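Local atomic coordinates of chorismate synthase (Aquifex aeolicus, PDB entry 1Q1L), a protein that catalyses the last step of chorismate biosynthesis, eliminating phosphate from 5-enolpyruvylshikimate-3-phosphate with the help of reduced FMN. Residues V151-L156 / V362-L367; S157-K162 / D373-K378. All coordinates share one frame; numbering follows the deposited sequence.

Contact 1: residues V151-L156 / V362-L367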
loop_
_atom_site.group_PDB
_atom_site.type_symbol
_atom_site.label_atom_id
_atom_site.label_comp_id
_atom_site.label_asym_id
_atom_site.label_seq_id
_atom_site.Cartn_x
_atom_site.Cartn_y
_atom_site.Cartn_z
ATOM N N VAL A 151 15.493 -15.462 -4.739
ATOM C CA VAL A 151 15.889 -14.339 -5.583
ATOM C C VAL A 151 16.435 -13.216 -4.704
ATOM O O VAL A 151 17.457 -12.603 -5.012
ATOM C CB VAL A 151 14.681 -13.809 -6.416
ATOM C CG1 VAL A 151 15.113 -12.644 -7.293
ATOM C CG2 VAL A 151 14.124 -14.933 -7.281
ATOM N N CYS A 152 15.753 -12.956 -3.597
ATOM C CA CYS A 152 16.181 -11.903 -2.687
ATOM C C CYS A 152 17.540 -12.216 -2.075
ATOM O O CYS A 152 18.352 -11.315 -1.866
ATOM C CB CYS A 152 15.126 -11.698 -1.605
ATOM S SG CYS A 152 13.556 -11.133 -2.302
ATOM N N LYS A 153 17.794 -13.491 -1.798
ATOM C CA LYS A 153 19.090 -13.885 -1.247
ATOM C C LYS A 153 20.182 -13.592 -2.268
ATOM O O LYS A 153 21.239 -13.070 -1.923
ATOM C CB LYS A 153 19.126 -15.375 -0.918
ATOM C CG LYS A 153 18.389 -15.790 0.339
ATOM C CD LYS A 153 18.702 -17.248 0.657
ATOM C CE LYS A 153 18.002 -17.719 1.917
ATOM N NZ LYS A 153 18.319 -19.145 2.207
ATOM N N LYS A 154 19.942 -13.944 -3.528
ATOM C CA LYS A 154 20.937 -13.687 -4.565
ATOM C C LYS A 154 21.232 -12.192 -4.596
ATOM O O LYS A 154 22.388 -11.768 -4.656
ATOM C CB LYS A 154 20.432 -14.150 -5.934
ATOM C CG LYS A 154 21.472 -14.003 -7.041
ATOM C CD LYS A 154 22.774 -14.723 -6.666
ATOM C CE LYS A 154 23.898 -14.421 -7.655
ATOM N NZ LYS A 154 23.581 -14.899 -9.029
ATOM N N PHE A 155 20.175 -11.391 -4.548
ATOM C CA PHE A 155 20.324 -9.938 -4.548
ATOM C C PHE A 155 21.201 -9.471 -3.376
ATOM O O PHE A 155 22.135 -8.688 -3.556
ATOM C CB PHE A 155 18.943 -9.273 -4.460
ATOM C CG PHE A 155 19.002 -7.787 -4.240
ATOM C CD1 PHE A 155 19.479 -6.937 -5.237
ATOM C CD2 PHE A 155 18.621 -7.241 -3.016
ATOM C CE1 PHE A 155 19.576 -5.562 -5.013
ATOM C CE2 PHE A 155 18.713 -5.872 -2.783
ATOM C CZ PHE A 155 19.193 -5.028 -3.784
ATOM N N LEU A 156 20.900 -9.967 -2.182
ATOM C CA LEU A 156 21.632 -9.595 -0.970
ATOM C C LEU A 156 23.097 -10.007 -0.973
ATOM O O LEU A 156 23.952 -9.298 -0.436
ATOM C CB LEU A 156 20.967 -10.209 0.261
ATOM C CG LEU A 156 19.631 -9.638 0.721
ATOM C CD1 LEU A 156 19.097 -10.479 1.873
ATOM C CD2 LEU A 156 19.810 -8.189 1.146
ATOM N N VAL A 362 12.347 -21.789 5.403
ATOM C CA VAL A 362 11.361 -20.794 4.998
ATOM C C VAL A 362 11.677 -19.517 5.779
ATOM O O VAL A 362 11.483 -18.400 5.290
ATOM C CB VAL A 362 9.929 -21.263 5.332
ATOM C CG1 VAL A 362 8.919 -20.171 4.982
ATOM C CG2 VAL A 362 9.613 -22.551 4.564
ATOM N N GLY A 363 12.186 -19.693 6.998
ATOM C CA GLY A 363 12.529 -18.542 7.819
ATOM C C GLY A 363 13.620 -17.722 7.161
ATOM O O GLY A 363 13.612 -16.490 7.232
ATOM N N GLU A 364 14.566 -18.403 6.522
ATOM C CA GLU A 364 15.662 -17.731 5.843
ATOM C C GLU A 364 15.093 -16.930 4.677
ATOM O O GLU A 364 15.496 -15.799 4.428
ATOM C CB GLU A 364 16.663 -18.751 5.303
ATOM C CG GLU A 364 17.437 -19.529 6.345
ATOM C CD GLU A 364 18.305 -20.611 5.715
ATOM O OE1 GLU A 364 18.579 -20.514 4.494
ATOM O OE2 GLU A 364 18.715 -21.546 6.440
ATOM N N ALA A 365 14.158 -17.540 3.960
ATOM C CA ALA A 365 13.520 -16.890 2.819
ATOM C C ALA A 365 12.795 -15.611 3.241
ATOM O O ALA A 365 12.916 -14.580 2.586
ATOM C CB ALA A 365 12.539 -17.856 2.167
HETATM N N MSE A 366 12.040 -15.682 4.332
HETATM C CA MSE A 366 11.295 -14.519 4.818
HETATM C C MSE A 366 12.223 -13.385 5.249
HETATM O O MSE A 366 11.966 -12.211 4.960
HETATM C CB MSE A 366 10.375 -14.923 5.975
HETATM C CG MSE A 366 9.282 -15.913 5.577
HETATM SE SE MSE A 366 8.314 -15.388 3.962
HETATM C CE MSE A 366 7.594 -13.713 4.589
ATOM N N LEU A 367 13.305 -13.734 5.934
ATOM C CA LEU A 367 14.268 -12.741 6.372
ATOM C C LEU A 367 14.956 -12.084 5.175
ATOM O O LEU A 367 15.227 -10.890 5.193
ATOM C CB LEU A 367 15.325 -13.371 7.282
ATOM C CG LEU A 367 16.372 -12.359 7.767
ATOM C CD1 LEU A 367 15.665 -11.233 8.534
ATOM C CD2 LEU A 367 17.405 -13.053 8.666
#
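Lys153 and Glu364 form a salt bridge between helices 142-157 and 356-379. Lys153 NZ donates a hydrogen bond of 2.7 Å to Glu364 OE1. It uses the anti lone pair of that oxygen, the one turned away from OE2. The carboxylate is buried and has further partners. Arg46 adds a salt bridge at OE1, and OE2 is hydrogen-bonded to the hydroxyl of Ser165 on strand 162-170. Lys153 NZ is itself shared with Glu43, so helix 37-48 brings one acid and one base to a mixed charge network. The two positive groups near Glu364 would probably stabilise its ionised form.

The lysine can span the space between the helices because its chain is straight. Its CG lies beside the backbone N (chi1 -76°), and every later torsion is close to 180°. Glu364 is also extended beyond CG, and the two side chains cross at a slant. The nearest CA atoms, those of Lys153 and Ala365, are 7.5 Å apart. These helices belong to the layer between the sheets of the beta-alpha-beta sandwich that characterises chorismate synthase. The side chain of Ala365 lies about 8 Å from that of Arg47, a residue predicted to bind NADP(+).

The aliphatic part of the lysine adds packing to the charge pair. Lys153 CE lies 3.8 Å from Glu364 CB, and the lysine side chain also touches Ala368, further along helix 356-379. Shortening the lysine to an alanine is likely to leave Glu364 OE1 without one positive partner and Glu43 without its lysine, and to open a gap beside Glu364 CB. Leu156 and Leu367 are linked indirectly, since both pack on Ile163 of strand 162-170.

Contact 2: residues S157-K162 / D373-K378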
loop_
_atom_site.group_PDB
_atom_site.type_symbol
_atom_site.label_atom_id
_atom_site.label_comp_id
_atom_site.label_asym_id
_atom_site.label_seq_id
_atom_site.Cartn_x
_atom_site.Cartn_y
_atom_site.Cartn_z
ATOM N N SER A 157 23.381 -11.167 -1.556
ATOM C CA SER A 157 24.749 -11.658 -1.611
ATOM C C SER A 157 25.649 -10.739 -2.426
ATOM O O SER A 157 26.862 -10.723 -2.223
ATOM C CB SER A 157 24.779 -13.077 -2.192
ATOM O OG SER A 157 24.246 -13.104 -3.501
ATOM N N GLU A 158 25.066 -9.970 -3.342
ATOM C CA GLU A 158 25.853 -9.054 -4.166
ATOM C C GLU A 158 26.461 -7.969 -3.289
ATOM O O GLU A 158 27.417 -7.294 -3.689
ATOM C CB GLU A 158 24.982 -8.389 -5.240
ATOM C CG GLU A 158 24.386 -9.336 -6.270
ATOM C CD GLU A 158 25.438 -10.030 -7.116
ATOM O OE1 GLU A 158 26.396 -9.357 -7.555
ATOM O OE2 GLU A 158 25.300 -11.247 -7.352
ATOM N N PHE A 159 25.896 -7.784 -2.101
ATOM C CA PHE A 159 26.405 -6.774 -1.183
ATOM C C PHE A 159 27.157 -7.451 -0.044
ATOM O O PHE A 159 27.505 -6.814 0.941
ATOM C CB PHE A 159 25.262 -5.934 -0.616
ATOM C CG PHE A 159 24.378 -5.328 -1.666
ATOM C CD1 PHE A 159 23.310 -6.044 -2.190
ATOM C CD2 PHE A 159 24.646 -4.057 -2.169
ATOM C CE1 PHE A 159 22.518 -5.504 -3.205
ATOM C CE2 PHE A 159 23.865 -3.509 -3.181
ATOM C CZ PHE A 159 22.796 -4.236 -3.701
ATOM N N GLY A 160 27.397 -8.751 -0.186
ATOM C CA GLY A 160 28.111 -9.483 0.845
ATOM C C GLY A 160 27.246 -9.878 2.025
ATOM O O GLY A 160 27.756 -10.369 3.039
ATOM N N ILE A 161 25.935 -9.680 1.893
ATOM C CA ILE A 161 24.994 -10.015 2.960
ATOM C C ILE A 161 24.627 -11.498 2.879
ATOM O O ILE A 161 24.104 -11.976 1.873
ATOM C CB ILE A 161 23.728 -9.114 2.883
ATOM C CG1 ILE A 161 24.107 -7.669 3.254
ATOM C CG2 ILE A 161 22.635 -9.648 3.800
ATOM C CD1 ILE A 161 23.002 -6.645 3.052
ATOM N N LYS A 162 24.924 -12.221 3.953
ATOM C CA LYS A 162 24.640 -13.721 4.021
ATOM C C LYS A 162 23.459 -14.075 5.090
ATOM O O LYS A 162 23.429 -13.530 6.283
ATOM C CB LYS A 162 26.075 -14.580 4.403
ATOM C CG LYS A 162 27.493 -14.213 3.296
ATOM C CD LYS A 162 29.060 -14.980 3.899
ATOM C CE LYS A 162 30.526 -14.387 2.946
ATOM N NZ LYS A 162 30.675 -12.678 2.946
ATOM N N ASP A 373 14.077 -5.944 0.800
ATOM C CA ASP A 373 13.111 -4.856 0.721
ATOM C C ASP A 373 13.648 -3.608 1.436
ATOM O O ASP A 373 13.644 -2.502 0.881
ATOM C CB ASP A 373 11.794 -5.291 1.365
ATOM C CG ASP A 373 10.722 -4.223 1.273
ATOM O OD1 ASP A 373 10.383 -3.833 0.137
ATOM O OD2 ASP A 373 10.221 -3.775 2.329
ATOM N N ALA A 374 14.115 -3.797 2.666
ATOM C CA ALA A 374 14.645 -2.698 3.471
ATOM C C ALA A 374 15.915 -2.094 2.875
ATOM O O ALA A 374 16.176 -0.910 3.045
ATOM C CB ALA A 374 14.926 -3.181 4.890
ATOM N N LEU A 375 16.712 -2.910 2.193
ATOM C CA LEU A 375 17.933 -2.402 1.599
ATOM C C LEU A 375 17.574 -1.544 0.386
ATOM O O LEU A 375 18.116 -0.457 0.205
ATOM C CB LEU A 375 18.854 -3.553 1.193
ATOM C CG LEU A 375 20.249 -3.127 0.721
ATOM C CD1 LEU A 375 20.920 -2.272 1.784
ATOM C CD2 LEU A 375 21.086 -4.361 0.416
ATOM N N LEU A 376 16.641 -2.022 -0.431
ATOM C CA LEU A 376 16.221 -1.269 -1.608
ATOM C C LEU A 376 15.525 0.026 -1.207
ATOM O O LEU A 376 15.633 1.032 -1.905
ATOM C CB LEU A 376 15.299 -2.126 -2.477
ATOM C CG LEU A 376 16.030 -3.209 -3.275
ATOM C CD1 LEU A 376 15.027 -4.210 -3.845
ATOM C CD2 LEU A 376 16.845 -2.547 -4.391
ATOM N N GLU A 377 14.824 -0.001 -0.075
ATOM C CA GLU A 377 14.122 1.169 0.454
ATOM C C GLU A 377 15.127 2.269 0.791
ATOM O O GLU A 377 14.879 3.454 0.566
ATOM C CB GLU A 377 13.354 0.781 1.726
ATOM C CG GLU A 377 12.636 1.920 2.423
ATOM C CD GLU A 377 12.057 1.515 3.777
ATOM O OE1 GLU A 377 11.258 2.293 4.341
ATOM O OE2 GLU A 377 12.404 0.423 4.286
ATOM N N LYS A 378 16.265 1.861 1.341
ATOM C CA LYS A 378 17.320 2.790 1.722
ATOM C C LYS A 378 18.128 3.282 0.520
ATOM O O LYS A 378 18.421 4.472 0.398
ATOM C CB LYS A 378 18.264 2.109 2.720
ATOM C CG LYS A 378 19.507 2.908 3.076
ATOM C CD LYS A 378 19.164 4.190 3.816
ATOM C CE LYS A 378 20.426 4.901 4.267
ATOM N NZ LYS A 378 20.147 6.171 4.995
#
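Phe159, which meets Leu375 across this contact, sits in a type I turn closed by a 2.9 Å hydrogen bond from Gly160 N to Ser157 O. No hydrogen bond joins the turn to helix 356-379. The contact between them is apolar and centres on one methyl group, Leu375 CD2.

That methyl lies over one face of the Phe159 ring and makes a CH-pi contact. It is 4.0 Å from the ring centroid and 18° off the ring normal. It is displaced toward the rim, and its closest ring atom is Phe159 CD1 at 3.8 Å. The same methyl meets the end of a second side chain. Ile161 CD1 reaches toward it tip to tip, at 4.0 Å from Leu375 CD2. The leucine CG is anti to the backbone N (chi1 -172°), which carries the branch out from the helix toward the turn. The Ile161 chain runs out extended to CD1.

Other residues of the chain close in around the three side chains. Phe155 meets the Phe159 ring edge to face, while Met384 and Val387 of helix 384-399 also pack on Phe159. Ile161 and Leu375 both touch Leu156.

Gly160 has a positive phi of 80°, and a CB there would press against the carbonyl O of Phe159. It is the C-prime residue of a Schellman motif. With Ile161 N turned back to Leu156 O, this motif ends helix 142-157 before the chain enters strand 162-170.

Both contacts are buried and both use helix 356-379, which meets helix 142-157 in contact 1 and the loop after it in contact 2. Contact 1 is nearer the centre of the chain, about 6 Å from it against 14 Å for contact 2. Yet contact 1 depends on charge, while contact 2 is wholly apolar across its segments. The two centres are about 10 Å apart. The two contacts also touch directly: Phe155 CZ packs 3.5 Å from Leu376 CD2. Contact 1 lies near Arg47, a predicted NADP(+)-binding residue, whereas contact 2 lies away from the annotated sites.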